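PDB 4YWE: putative aldehyde dehydrogenase from Burkholderia cenocepacia, which probably oxidises aldehydes to carboxylic acids with NAD or NADP as electron acceptor, as other members of the aldehyde dehydrogenase family do. Local coordinates for residues Val265-Ala269 against Glu299-Tyr303; Leu275-Val279 against Arg309-Phe314; Ile352-Gly358 against Pro373-Val379; Arg108-Ala112 against Tyr159-Ile163; Glu403-Val407 against Arg431-Leu436. One frame throughout, in Å; residues are numbered along the deposited sequence.

Contact 1. Residues Val265-Ala269 against Glu299-Tyr303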
# COMPACT_ATOMS: atom_id res chain seq x y z
N VAL A 265 -17.60 -0.99 -30.05
CA VAL A 265 -17.09 -2.00 -30.97
C VAL A 265 -16.42 -1.38 -32.19
O VAL A 265 -17.02 -0.56 -32.89
CB VAL A 265 -18.21 -2.96 -31.41
CG1 VAL A 265 -17.64 -4.09 -32.26
CG2 VAL A 265 -18.95 -3.51 -30.21
N PHE A 266 -15.17 -1.77 -32.45
CA PHE A 266 -14.43 -1.29 -33.61
C PHE A 266 -14.43 -2.34 -34.72
O PHE A 266 -14.76 -3.50 -34.50
CB PHE A 266 -13.00 -0.93 -33.23
CG PHE A 266 -12.90 0.32 -32.41
CD1 PHE A 266 -13.13 0.30 -31.05
CD2 PHE A 266 -12.58 1.53 -33.01
CE1 PHE A 266 -13.04 1.45 -30.29
CE2 PHE A 266 -12.49 2.69 -32.26
CZ PHE A 266 -12.72 2.65 -30.90
N ALA A 267 -14.02 -1.91 -35.92
CA ALA A 267 -14.05 -2.77 -37.10
C ALA A 267 -13.09 -3.95 -36.99
O ALA A 267 -13.27 -4.96 -37.67
CB ALA A 267 -13.73 -1.95 -38.35
N ASP A 268 -12.08 -3.83 -36.14
CA ASP A 268 -11.07 -4.87 -36.01
C ASP A 268 -11.37 -5.81 -34.84
O ASP A 268 -10.51 -6.59 -34.43
CB ASP A 268 -9.68 -4.25 -35.83
CG ASP A 268 -9.52 -3.55 -34.50
OD1 ASP A 268 -10.53 -3.13 -33.91
OD2 ASP A 268 -8.36 -3.41 -34.04
N ALA A 269 -12.58 -5.73 -34.30
CA ALA A 269 -12.95 -6.53 -33.14
C ALA A 269 -13.37 -7.94 -33.52
O ALA A 269 -13.80 -8.19 -34.65
CB ALA A 269 -14.06 -5.84 -32.35
N GLU A 299 -18.36 1.02 -34.84
CA GLU A 299 -17.68 1.73 -35.92
C GLU A 299 -18.45 1.53 -37.22
O GLU A 299 -19.01 0.46 -37.45
CB GLU A 299 -16.24 1.26 -36.06
CG GLU A 299 -15.42 2.02 -37.09
CD GLU A 299 -13.97 1.59 -37.13
OE1 GLU A 299 -13.55 0.83 -36.23
OE2 GLU A 299 -13.26 2.00 -38.07
N ARG A 300 -18.48 2.56 -38.05
CA ARG A 300 -19.30 2.58 -39.26
C ARG A 300 -19.07 1.38 -40.18
O ARG A 300 -20.01 0.84 -40.77
CB ARG A 300 -19.07 3.87 -40.04
CG ARG A 300 -19.50 5.13 -39.31
CD ARG A 300 -19.51 6.33 -40.25
NE ARG A 300 -20.08 7.51 -39.61
CZ ARG A 300 -20.26 8.68 -40.22
NH1 ARG A 300 -19.91 8.82 -41.49
NH2 ARG A 300 -20.78 9.70 -39.56
N ALA A 301 -17.81 0.95 -40.28
CA ALA A 301 -17.43 -0.13 -41.19
C ALA A 301 -18.16 -1.44 -40.88
O ALA A 301 -18.45 -2.22 -41.79
CB ALA A 301 -15.93 -0.35 -41.14
N VAL A 302 -18.45 -1.68 -39.61
CA VAL A 302 -19.09 -2.92 -39.20
C VAL A 302 -20.43 -2.67 -38.51
O VAL A 302 -20.96 -3.56 -37.84
CB VAL A 302 -18.16 -3.76 -38.30
CG1 VAL A 302 -16.92 -4.19 -39.06
CG2 VAL A 302 -17.78 -2.96 -37.06
N TYR A 303 -20.97 -1.47 -38.67
CA TYR A 303 -22.23 -1.11 -38.04
C TYR A 303 -23.38 -2.00 -38.51
O TYR A 303 -24.01 -2.68 -37.71
CB TYR A 303 -22.57 0.37 -38.30
CG TYR A 303 -23.92 0.79 -37.77
CD1 TYR A 303 -24.19 0.77 -36.40
CD2 TYR A 303 -24.92 1.21 -38.63
CE1 TYR A 303 -25.43 1.16 -35.92
CE2 TYR A 303 -26.16 1.60 -38.15
CZ TYR A 303 -26.41 1.57 -36.80
OH TYR A 303 -27.64 1.96 -36.32
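Glu299 ties itself to the loop at Val265-Ala269 at both ends of the residue. Its backbone N donates to Val265 O over 2.8 Å, while its side chain reaches back to accept a bond from the backbone of Ala267. That second bond, Ala267 N to Glu299 OE1, is also 2.8 Å long and fairly straight (165° at the hydrogen), but the N-H comes in from above the carboxylate plane. With CG anti to its own N (chi1 -176°) and the chain extended beyond, the carboxylate is carried to this amide and to the Phe266 ring. Glu299 OE1 lies at the ring's edge, 3.4 Å from Phe266 CD2, with ring and carboxylate planes almost perpendicular. Further out the contact is apolar: Ala267 CB touches Ala301 CB at 3.9 Å, and both methyls of Val302 press on Ala267, Val302 CG2 coming within 3.7 Å of Ala267 CA. Phe266 also stacks edge-to-face with Phe400. Residues 266-269 form a type I turn following strand 261-265, and Val302 is the N-cap residue of helix 303-315. One glutamate thus joins two neighbouring strand ends, and its charge is probably stabilised by the amide of Ala267 and the polarised ring edge of Phe266.

Contact 2. Residues Leu275-Val279 against Arg309-Phe314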
# COMPACT_ATOMS: atom_id res chain seq x y z
N LEU A 275 -20.31 -10.83 -29.83
CA LEU A 275 -21.76 -10.98 -30.01
C LEU A 275 -22.51 -11.56 -28.81
O LEU A 275 -23.51 -10.98 -28.38
CB LEU A 275 -22.05 -11.83 -31.26
CG LEU A 275 -23.52 -12.10 -31.56
CD1 LEU A 275 -24.27 -10.80 -31.78
CD2 LEU A 275 -23.66 -13.02 -32.76
N PRO A 276 -22.05 -12.71 -28.26
CA PRO A 276 -22.83 -13.23 -27.13
C PRO A 276 -22.73 -12.35 -25.88
O PRO A 276 -23.69 -12.27 -25.12
CB PRO A 276 -22.21 -14.60 -26.88
CG PRO A 276 -20.82 -14.48 -27.37
CD PRO A 276 -20.90 -13.57 -28.56
N VAL A 277 -21.59 -11.70 -25.69
CA VAL A 277 -21.39 -10.85 -24.53
C VAL A 277 -22.22 -9.58 -24.66
O VAL A 277 -22.76 -9.08 -23.67
CB VAL A 277 -19.90 -10.50 -24.34
CG1 VAL A 277 -19.70 -9.68 -23.07
CG2 VAL A 277 -19.07 -11.77 -24.29
N LEU A 278 -22.34 -9.07 -25.88
CA LEU A 278 -23.17 -7.89 -26.15
C LEU A 278 -24.63 -8.16 -25.78
O LEU A 278 -25.34 -7.27 -25.33
CB LEU A 278 -23.07 -7.48 -27.62
CG LEU A 278 -21.74 -6.94 -28.13
CD1 LEU A 278 -21.82 -6.62 -29.62
CD2 LEU A 278 -21.30 -5.72 -27.34
N VAL A 279 -25.06 -9.40 -25.99
CA VAL A 279 -26.45 -9.78 -25.76
C VAL A 279 -26.72 -9.97 -24.27
O VAL A 279 -27.62 -9.35 -23.71
CB VAL A 279 -26.81 -11.05 -26.55
CG1 VAL A 279 -28.20 -11.54 -26.17
CG2 VAL A 279 -26.72 -10.79 -28.05
N ARG A 309 -26.39 -9.16 -37.00
CA ARG A 309 -26.06 -10.29 -36.14
C ARG A 309 -26.71 -10.12 -34.77
O ARG A 309 -27.12 -11.10 -34.15
CB ARG A 309 -24.54 -10.44 -36.00
CG ARG A 309 -23.83 -10.74 -37.31
CD ARG A 309 -22.33 -10.87 -37.13
NE ARG A 309 -21.96 -12.03 -36.32
CZ ARG A 309 -20.74 -12.53 -36.25
NH1 ARG A 309 -19.75 -11.99 -36.96
NH2 ARG A 309 -20.49 -13.59 -35.49
N LEU A 310 -26.81 -8.88 -34.31
CA LEU A 310 -27.51 -8.59 -33.06
C LEU A 310 -29.00 -8.81 -33.24
O LEU A 310 -29.69 -9.27 -32.33
CB LEU A 310 -27.23 -7.15 -32.60
CG LEU A 310 -25.86 -6.85 -31.99
CD1 LEU A 310 -25.68 -5.35 -31.81
CD2 LEU A 310 -25.70 -7.57 -30.66
N ALA A 311 -29.50 -8.50 -34.44
CA ALA A 311 -30.91 -8.68 -34.75
C ALA A 311 -31.29 -10.15 -34.76
O ALA A 311 -32.30 -10.55 -34.16
CB ALA A 311 -31.24 -8.04 -36.10
N THR A 312 -30.49 -10.97 -35.43
CA THR A 312 -30.72 -12.40 -35.49
C THR A 312 -30.68 -13.01 -34.09
O THR A 312 -31.49 -13.87 -33.74
CB THR A 312 -29.68 -13.11 -36.38
OG1 THR A 312 -29.74 -12.57 -37.71
CG2 THR A 312 -29.95 -14.61 -36.44
N ALA A 313 -29.73 -12.54 -33.27
CA ALA A 313 -29.59 -13.03 -31.90
C ALA A 313 -30.80 -12.66 -31.05
O ALA A 313 -31.29 -13.48 -30.27
CB ALA A 313 -28.32 -12.48 -31.28
N PHE A 314 -31.29 -11.44 -31.20
CA PHE A 314 -32.43 -10.97 -30.42
C PHE A 314 -33.73 -11.69 -30.80
O PHE A 314 -34.59 -11.90 -29.95
CB PHE A 314 -32.61 -9.46 -30.58
CG PHE A 314 -31.94 -8.65 -29.50
CD1 PHE A 314 -30.56 -8.60 -29.40
CD2 PHE A 314 -32.70 -7.95 -28.58
CE1 PHE A 314 -29.95 -7.86 -28.41
CE2 PHE A 314 -32.10 -7.21 -27.58
CZ PHE A 314 -30.72 -7.17 -27.49
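Leu275 and Leu310 meet through their methyl ends, CD1 of Leu275 lying 3.7 Å from CD2 of Leu310 as the two side chains run past each other in opposite directions. The same Leu275 methyl rests against the backbone carbonyl of Arg309 (CD1 to O 3.7 Å), and its other branch, CD2, reaches the aliphatic-to-polar junction of the arginine side chain, 4.1 Å from Arg309 NE. Leu310 CD2 is shared further: Leu278, crossing it at about a right angle, brings CB to 4.0 Å. On the next turn Val279 contributes one branch, CG2, which packs on Ala313 CB at 4.0 Å and approaches Phe314 CE1 more loosely.

What sets these groups in place is partly their torsions. Leu275 has CG anti to the backbone N (chi1 178°), which extends it toward helix 303-315, whereas Leu310 has CG beside its N (chi1 -75°) and sends CD2 in among Leu275, Leu278 and Val279. Arg309 bends at chi3, and its NH2 forms a salt bridge with Asp272 near the start of helix 271-283, adding a polar tie beside an otherwise apolar seam without cross-segment hydrogen bonds.

The short helical segments cross at -60° with axes 10.4 Å apart. Helix 271-283 joins the adjacent parallel strands 261-265 and 293-299 in a beta-alpha-beta crossover, and helix 303-315 packs beside it; Leu310 and Phe314 also lie on Leu375 of strand 374-376, while Leu278 packs on Trp422 of strand 418-422.

Contact 3. Residues Ile352-Gly358 against Pro373-Val379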
# COMPACT_ATOMS: atom_id res chain seq x y z
N ILE A 352 -37.77 5.69 -34.44
CA ILE A 352 -36.61 4.84 -34.17
C ILE A 352 -36.96 3.40 -34.49
O ILE A 352 -37.83 2.81 -33.84
CB ILE A 352 -36.14 4.98 -32.71
CG1 ILE A 352 -35.78 6.44 -32.40
CG2 ILE A 352 -34.94 4.08 -32.47
CD1 ILE A 352 -35.30 6.66 -30.99
N PRO A 353 -36.29 2.82 -35.50
CA PRO A 353 -36.60 1.46 -35.95
C PRO A 353 -36.22 0.40 -34.92
O PRO A 353 -35.12 0.43 -34.38
CB PRO A 353 -35.75 1.31 -37.22
CG PRO A 353 -35.31 2.70 -37.58
CD PRO A 353 -35.22 3.43 -36.29
N MET A 354 -37.14 -0.52 -34.66
CA MET A 354 -36.82 -1.68 -33.83
C MET A 354 -36.30 -2.80 -34.73
O MET A 354 -37.08 -3.45 -35.43
CB MET A 354 -38.04 -2.14 -33.04
CG MET A 354 -37.79 -3.37 -32.18
SD MET A 354 -39.20 -3.81 -31.15
CE MET A 354 -39.23 -2.43 -30.01
N ALA A 355 -34.99 -2.99 -34.71
CA ALA A 355 -34.34 -3.97 -35.59
C ALA A 355 -34.83 -5.38 -35.32
O ALA A 355 -35.06 -6.16 -36.24
CB ALA A 355 -32.83 -3.90 -35.43
N ALA A 356 -35.00 -5.71 -34.04
CA ALA A 356 -35.45 -7.04 -33.65
C ALA A 356 -35.93 -7.08 -32.21
O ALA A 356 -35.66 -6.16 -31.43
CB ALA A 356 -34.34 -8.05 -33.85
N HIS A 357 -36.63 -8.14 -31.86
CA HIS A 357 -37.06 -8.37 -30.49
C HIS A 357 -37.29 -9.85 -30.24
O HIS A 357 -37.57 -10.61 -31.16
CB HIS A 357 -38.33 -7.57 -30.17
CG HIS A 357 -39.53 -8.00 -30.95
ND1 HIS A 357 -40.27 -9.12 -30.61
CD2 HIS A 357 -40.13 -7.47 -32.04
CE1 HIS A 357 -41.27 -9.25 -31.47
NE2 HIS A 357 -41.20 -8.26 -32.34
N GLY A 358 -37.17 -10.26 -28.98
CA GLY A 358 -37.47 -11.63 -28.61
C GLY A 358 -38.96 -11.87 -28.57
O GLY A 358 -39.74 -11.00 -28.95
N PRO A 373 -36.84 -8.78 -24.91
CA PRO A 373 -35.68 -7.93 -25.20
C PRO A 373 -35.82 -7.24 -26.56
O PRO A 373 -36.26 -7.87 -27.51
CB PRO A 373 -34.51 -8.91 -25.20
CG PRO A 373 -34.97 -10.03 -24.34
CD PRO A 373 -36.44 -10.16 -24.62
N ALA A 374 -35.47 -5.96 -26.62
CA ALA A 374 -35.67 -5.19 -27.84
C ALA A 374 -34.37 -4.57 -28.34
O ALA A 374 -33.60 -4.01 -27.56
CB ALA A 374 -36.71 -4.11 -27.61
N LEU A 375 -34.13 -4.68 -29.64
CA LEU A 375 -32.97 -4.07 -30.27
C LEU A 375 -33.40 -2.93 -31.19
O LEU A 375 -34.05 -3.17 -32.21
CB LEU A 375 -32.17 -5.11 -31.06
CG LEU A 375 -31.04 -4.54 -31.92
CD1 LEU A 375 -29.93 -3.96 -31.06
CD2 LEU A 375 -30.50 -5.61 -32.86
N LEU A 376 -33.02 -1.71 -30.84
CA LEU A 376 -33.34 -0.55 -31.66
C LEU A 376 -32.08 0.03 -32.29
O LEU A 376 -31.01 0.01 -31.68
CB LEU A 376 -34.07 0.52 -30.84
CG LEU A 376 -35.52 0.20 -30.45
CD1 LEU A 376 -35.58 -0.66 -29.19
CD2 LEU A 376 -36.33 1.47 -30.28
N ARG A 377 -32.21 0.54 -33.51
CA ARG A 377 -31.07 1.01 -34.27
C ARG A 377 -31.20 2.48 -34.66
O ARG A 377 -32.29 3.05 -34.58
CB ARG A 377 -30.89 0.17 -35.53
CG ARG A 377 -32.12 0.12 -36.42
CD ARG A 377 -31.79 -0.44 -37.79
NE ARG A 377 -30.77 0.35 -38.46
CZ ARG A 377 -29.95 -0.12 -39.39
NH1 ARG A 377 -30.03 -1.39 -39.77
NH2 ARG A 377 -29.04 0.68 -39.95
N ASP A 378 -30.08 3.07 -35.07
CA ASP A 378 -30.03 4.46 -35.53
C ASP A 378 -30.56 5.41 -34.46
O ASP A 378 -31.16 6.44 -34.77
CB ASP A 378 -30.83 4.62 -36.82
CG ASP A 378 -30.40 3.65 -37.90
OD1 ASP A 378 -29.17 3.46 -38.08
OD2 ASP A 378 -31.28 3.05 -38.56
N VAL A 379 -30.33 5.05 -33.20
CA VAL A 379 -30.80 5.85 -32.08
C VAL A 379 -30.02 7.15 -31.99
O VAL A 379 -28.80 7.14 -31.86
CB VAL A 379 -30.69 5.07 -30.76
CG1 VAL A 379 -31.19 5.91 -29.60
CG2 VAL A 379 -31.45 3.75 -30.85
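Residues 354-357 and 374-376 pair as antiparallel strands interrupted by a classic beta bulge, in which Ala355 and Ala356 both face Leu375. Leu375 O receives Ala356 N at 3.3 Å and a weak bond from Ala355 N, while Leu375 N returns a bond to Ala356 O (2.8 Å). Arg377 N to Pro353 O and Gly358 N to Pro373 O continue the ladder on either side. Strand 374-376 also pairs with strand 394-400 in the mixed sheet.

On one face Met354 passes obliquely over Leu376 and reaches Ala374: a bend at chi3 (-68°) turns Met354 CE to 3.9 Å from Ala374 CB. Ile352 crosses Leu376 at about a right angle, its CG2 3.7 Å from Leu376 CD2 and also touching Val379 CG2. The Ile352 side chain is about 5 Å from that of Asp350, a calcium ligand seen for this protein, though no ion is bound there in this chain. Leu375 and Ala356 point to the other face, under helix 303-315; Ala355 CB, at the bulge, touches Leu375 CD2 at 3.9 Å.

At the loop end Arg377 CG lies on Pro353 CB (3.9 Å). Its guanidinium forms salt bridges with Asp378, Arg377 NE to Asp378 OD2 (2.7 Å), and with Glu304; Tyr303 OH probably bonds Asp378 OD1. Backbone bonds therefore fix the register, apolar side chains cover much of the pairing, and the arginine, set between two carboxylates, probably offsets their charge beside helix 303-315.

Contact 4. Residues Arg108-Ala112 against Tyr159-Ile163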
# COMPACT_ATOMS: atom_id res chain seq x y z
N ARG A 108 -29.03 -18.81 -9.39
CA ARG A 108 -28.00 -19.67 -8.83
C ARG A 108 -26.65 -18.96 -8.83
O ARG A 108 -25.86 -19.09 -7.89
CB ARG A 108 -27.91 -20.99 -9.61
CG ARG A 108 -26.81 -21.92 -9.12
CD ARG A 108 -26.84 -23.26 -9.86
NE ARG A 108 -28.00 -24.07 -9.50
CZ ARG A 108 -29.08 -24.19 -10.25
NH1 ARG A 108 -29.16 -23.57 -11.42
NH2 ARG A 108 -30.09 -24.95 -9.84
N ALA A 109 -26.39 -18.21 -9.89
CA ALA A 109 -25.14 -17.46 -10.02
C ALA A 109 -25.05 -16.38 -8.96
O ALA A 109 -23.97 -16.09 -8.43
CB ALA A 109 -25.02 -16.86 -11.41
N ASP A 110 -26.19 -15.77 -8.64
CA ASP A 110 -26.26 -14.74 -7.61
C ASP A 110 -25.87 -15.29 -6.24
O ASP A 110 -25.13 -14.65 -5.49
CB ASP A 110 -27.66 -14.13 -7.55
CG ASP A 110 -27.91 -13.13 -8.66
OD1 ASP A 110 -27.05 -13.00 -9.56
OD2 ASP A 110 -28.97 -12.47 -8.64
N ALA A 111 -26.37 -16.48 -5.93
CA ALA A 111 -26.07 -17.13 -4.66
C ALA A 111 -24.60 -17.51 -4.58
O ALA A 111 -23.98 -17.40 -3.52
CB ALA A 111 -26.94 -18.36 -4.48
N ALA A 112 -24.04 -17.94 -5.70
CA ALA A 112 -22.62 -18.29 -5.76
C ALA A 112 -21.77 -17.05 -5.57
O ALA A 112 -20.72 -17.09 -4.93
CB ALA A 112 -22.29 -18.97 -7.09
N TYR A 159 -30.83 -7.21 -7.49
CA TYR A 159 -29.86 -8.21 -7.03
C TYR A 159 -29.79 -8.21 -5.51
O TYR A 159 -28.80 -7.75 -4.94
CB TYR A 159 -28.47 -7.94 -7.61
CG TYR A 159 -28.37 -8.07 -9.12
CD1 TYR A 159 -28.12 -9.30 -9.72
CD2 TYR A 159 -28.53 -6.96 -9.94
CE1 TYR A 159 -28.02 -9.42 -11.09
CE2 TYR A 159 -28.43 -7.07 -11.31
CZ TYR A 159 -28.18 -8.30 -11.88
OH TYR A 159 -28.09 -8.40 -13.25
N PRO A 160 -30.83 -8.74 -4.84
CA PRO A 160 -30.89 -8.76 -3.38
C PRO A 160 -29.67 -9.40 -2.72
O PRO A 160 -29.05 -8.76 -1.88
CB PRO A 160 -32.15 -9.58 -3.10
CG PRO A 160 -33.01 -9.35 -4.29
CD PRO A 160 -32.06 -9.29 -5.45
N MET A 161 -29.33 -10.62 -3.12
CA MET A 161 -28.22 -11.33 -2.51
C MET A 161 -26.86 -10.73 -2.86
O MET A 161 -26.01 -10.56 -1.99
CB MET A 161 -28.24 -12.81 -2.91
CG MET A 161 -29.24 -13.65 -2.16
SD MET A 161 -29.06 -15.41 -2.53
CE MET A 161 -29.38 -15.41 -4.29
N GLN A 162 -26.65 -10.42 -4.14
CA GLN A 162 -25.36 -9.94 -4.60
C GLN A 162 -24.98 -8.61 -3.96
O GLN A 162 -23.85 -8.42 -3.52
CB GLN A 162 -25.34 -9.80 -6.12
CG GLN A 162 -25.27 -11.11 -6.88
CD GLN A 162 -24.27 -11.06 -8.02
OE1 GLN A 162 -23.17 -10.53 -7.87
NE2 GLN A 162 -24.66 -11.60 -9.17
N ILE A 163 -25.94 -7.69 -3.91
CA ILE A 163 -25.70 -6.36 -3.37
C ILE A 163 -25.62 -6.42 -1.84
O ILE A 163 -24.84 -5.68 -1.23
CB ILE A 163 -26.78 -5.38 -3.86
CG1 ILE A 163 -26.71 -5.28 -5.38
CG2 ILE A 163 -26.59 -4.01 -3.23
CD1 ILE A 163 -27.89 -4.61 -6.01
O HOH W 1 -29.22 -11.47 -6.35
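Asp110 and Gln162 join helix 104-124 to the first turn of helix 160-174 through one nearly linear hydrogen bond, Gln162 NE2 to Asp110 OD1, 2.8 Å long with 170° at the hydrogen. The oxygen lies in the plane of the amide, yet the N-H meets the carboxylate from above, 55° out of its plane, so that the two flat groups stand steeply to each other. The first torsion of Gln162, with CG beside the backbone N, sets that carbon against Asp110 CG, and a bend at chi2 (-136°) then turns the amide to Asp110 OD1.

The other carboxylate oxygen serves different partners. Asp110 OD2 sits at the edge of the Tyr159 ring, 3.5 Å from Tyr159 CD1, and forms a salt bridge with Lys102. Tyr159 OH is held by Thr289, and Met161 N by Glu96.

Met161 supplies the apolar side. Its chain is extended to SD and then turns at chi3, laying Met161 CE along helix 104-124, 3.6 Å from Ala111 N and 3.8 Å from Ala111 CB; the same methyl also touches Asp110 CB.

Helix 160-174 follows strand 139-155, so this buried helix-helix contact fastens helix 104-124 to the start of the helix after that strand. With Gln162 on one oxygen and Lys102 and the ring edge round the other, the buried carboxylate is probably kept ionised.

Contact 5. Residues Glu403-Val407 against Arg431-Leu436. With EDO (1,2-ethanediol), chain N.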
# COMPACT_ATOMS: atom_id res chain seq x y z
N GLU A 403 -12.35 7.30 -32.96
CA GLU A 403 -12.17 7.19 -31.52
C GLU A 403 -12.74 8.40 -30.78
O GLU A 403 -13.36 8.25 -29.73
CB GLU A 403 -10.69 7.03 -31.17
CG GLU A 403 -10.06 5.74 -31.66
CD GLU A 403 -8.64 5.55 -31.15
OE1 GLU A 403 -8.26 6.23 -30.17
OE2 GLU A 403 -7.91 4.71 -31.72
N ASP A 404 -12.54 9.58 -31.35
CA ASP A 404 -13.00 10.82 -30.73
C ASP A 404 -14.52 10.84 -30.56
O ASP A 404 -15.02 11.21 -29.50
CB ASP A 404 -12.56 12.03 -31.56
CG ASP A 404 -11.08 12.34 -31.40
OD1 ASP A 404 -10.45 11.77 -30.47
OD2 ASP A 404 -10.55 13.15 -32.18
N GLU A 405 -15.26 10.44 -31.59
CA GLU A 405 -16.71 10.43 -31.50
C GLU A 405 -17.19 9.33 -30.55
O GLU A 405 -18.18 9.50 -29.84
CB GLU A 405 -17.37 10.25 -32.87
CG GLU A 405 -18.88 10.45 -32.83
CD GLU A 405 -19.54 10.32 -34.18
OE1 GLU A 405 -19.05 9.54 -35.02
OE2 GLU A 405 -20.57 11.00 -34.40
N ALA A 406 -16.48 8.21 -30.54
CA ALA A 406 -16.79 7.11 -29.63
C ALA A 406 -16.72 7.59 -28.19
O ALA A 406 -17.61 7.30 -27.38
CB ALA A 406 -15.85 5.94 -29.86
N VAL A 407 -15.67 8.34 -27.87
CA VAL A 407 -15.50 8.90 -26.54
C VAL A 407 -16.59 9.93 -26.25
O VAL A 407 -17.17 9.94 -25.16
CB VAL A 407 -14.10 9.53 -26.37
CG1 VAL A 407 -14.01 10.27 -25.04
CG2 VAL A 407 -13.03 8.45 -26.46
N ARG A 431 -5.69 3.53 -24.54
CA ARG A 431 -5.91 4.94 -24.83
C ARG A 431 -7.36 5.33 -24.54
O ARG A 431 -7.63 6.39 -23.96
CB ARG A 431 -5.56 5.24 -26.29
CG ARG A 431 -5.56 6.72 -26.65
CD ARG A 431 -4.88 6.96 -27.99
NE ARG A 431 -5.49 6.20 -29.08
CZ ARG A 431 -4.88 5.22 -29.74
NH1 ARG A 431 -3.64 4.87 -29.43
NH2 ARG A 431 -5.51 4.58 -30.72
N LEU A 432 -8.29 4.47 -24.93
CA LEU A 432 -9.71 4.72 -24.70
C LEU A 432 -10.07 4.57 -23.23
O LEU A 432 -10.83 5.37 -22.68
CB LEU A 432 -10.57 3.77 -25.54
CG LEU A 432 -10.57 3.97 -27.05
CD1 LEU A 432 -11.34 2.84 -27.69
CD2 LEU A 432 -11.18 5.31 -27.41
N ALA A 433 -9.51 3.54 -22.60
CA ALA A 433 -9.77 3.26 -21.19
C ALA A 433 -9.43 4.44 -20.30
O ALA A 433 -10.07 4.67 -19.27
CB ALA A 433 -8.99 2.03 -20.75
N ARG A 434 -8.41 5.20 -20.69
CA ARG A 434 -8.02 6.40 -19.95
C ARG A 434 -9.00 7.54 -20.18
O ARG A 434 -9.24 8.35 -19.30
CB ARG A 434 -6.61 6.83 -20.34
N ARG A 435 -9.57 7.59 -21.39
CA ARG A 435 -10.46 8.68 -21.77
C ARG A 435 -11.88 8.49 -21.26
O ARG A 435 -12.56 9.46 -20.92
CB ARG A 435 -10.49 8.84 -23.30
CG ARG A 435 -9.18 9.31 -23.91
CD ARG A 435 -9.34 9.57 -25.40
NE ARG A 435 -10.25 10.68 -25.67
CZ ARG A 435 -10.62 11.07 -26.89
NH1 ARG A 435 -10.16 10.44 -27.96
NH2 ARG A 435 -11.45 12.09 -27.04
N LEU A 436 -12.34 7.25 -21.21
CA LEU A 436 -13.71 6.95 -20.82
C LEU A 436 -13.97 7.31 -19.36
O LEU A 436 -13.12 7.12 -18.49
CB LEU A 436 -14.03 5.47 -21.05
CG LEU A 436 -14.02 5.00 -22.51
CD1 LEU A 436 -14.34 3.51 -22.59
CD2 LEU A 436 -15.00 5.81 -23.34
C1 EDO N . -5.76 8.63 -16.39
O1 EDO N . -6.47 7.44 -16.73
C2 EDO N . -6.26 9.78 -17.26
O2 EDO N . -7.67 9.95 -17.06
O HOH W 2 -8.39 8.30 -28.45
O HOH W 3 -13.77 12.98 -28.22
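The guanidinium of Arg435 has Val407 on one face and Asp404 at its edge. Val407 CG2 sits over the centre of the group, 3.6 Å from Arg435 CZ, while Asp404 OD1 lies near its plane and takes a bond from Arg435 NH1 (2.9 Å); the aspartate carboxylate is turned 74° from the guanidinium. Arg431 binds differently: its guanidinium and the Glu403 carboxylate are nearly coplanar, 4° apart, and meet edge to edge. Arg431 NE donates to Glu403 OE1 (3.0 Å) and Arg431 NH2 to Glu403 OE2 (2.6 Å), each oxygen using its syn lone pair, in a side-on two-nitrogen salt bridge. These bonds hold for the Arg431 conformer described; a second is also modelled.

A bend at chi3 in Arg431 presents this NE edge to Glu403, whose chain is extended beyond CG. One water links the two ion pairs, donating to Glu403 OE1 and accepting from Arg435 NH1. Beneath the charges Val407 CG2 packs on Leu432 CD2 at 3.8 Å.

Glu403 OE2 has a further salt bridge to Arg428, and Arg431 NH1 bonds His486 O of a third subunit. Lys480 of a second subunit reaches the carbonyls of Ala433 and Leu436, so the helix end borders the tetramer interfaces. Helices 403-410 and 426-435, crossing at -32° in these segments, pack side by side against strands 261-265 and 418-422 in the alpha/beta layering of the aldehyde dehydrogenase catalytic domain.

Contacts 1, 2, 3 and 5 belong to one mixed sheet and the helices packed on it, whereas contact 4 lies apart. Contact 1 touches contacts 2, 3 and 5: Val265 CG2 approaches Leu278 CD1 of contact 2 at 4.3 Å, Tyr303 CE2 lies 3.5 Å from Arg377 NH2 of contact 3, and the Phe266 ring packs on Leu432 and Glu403 of contact 5. Between contacts 2 and 3, with centres about 12 Å apart, helix 303-315 turns Ala311 to the strands, and Leu310 and Phe314 touch both contacts. Contact 4 stays about 11 Å from contact 2 between nearest atoms; its Tyr159 side chain is about 11 Å from that of Glu256, the predicted active-site residue, and its Asp110 side chain about 13 Å from the bound calcium.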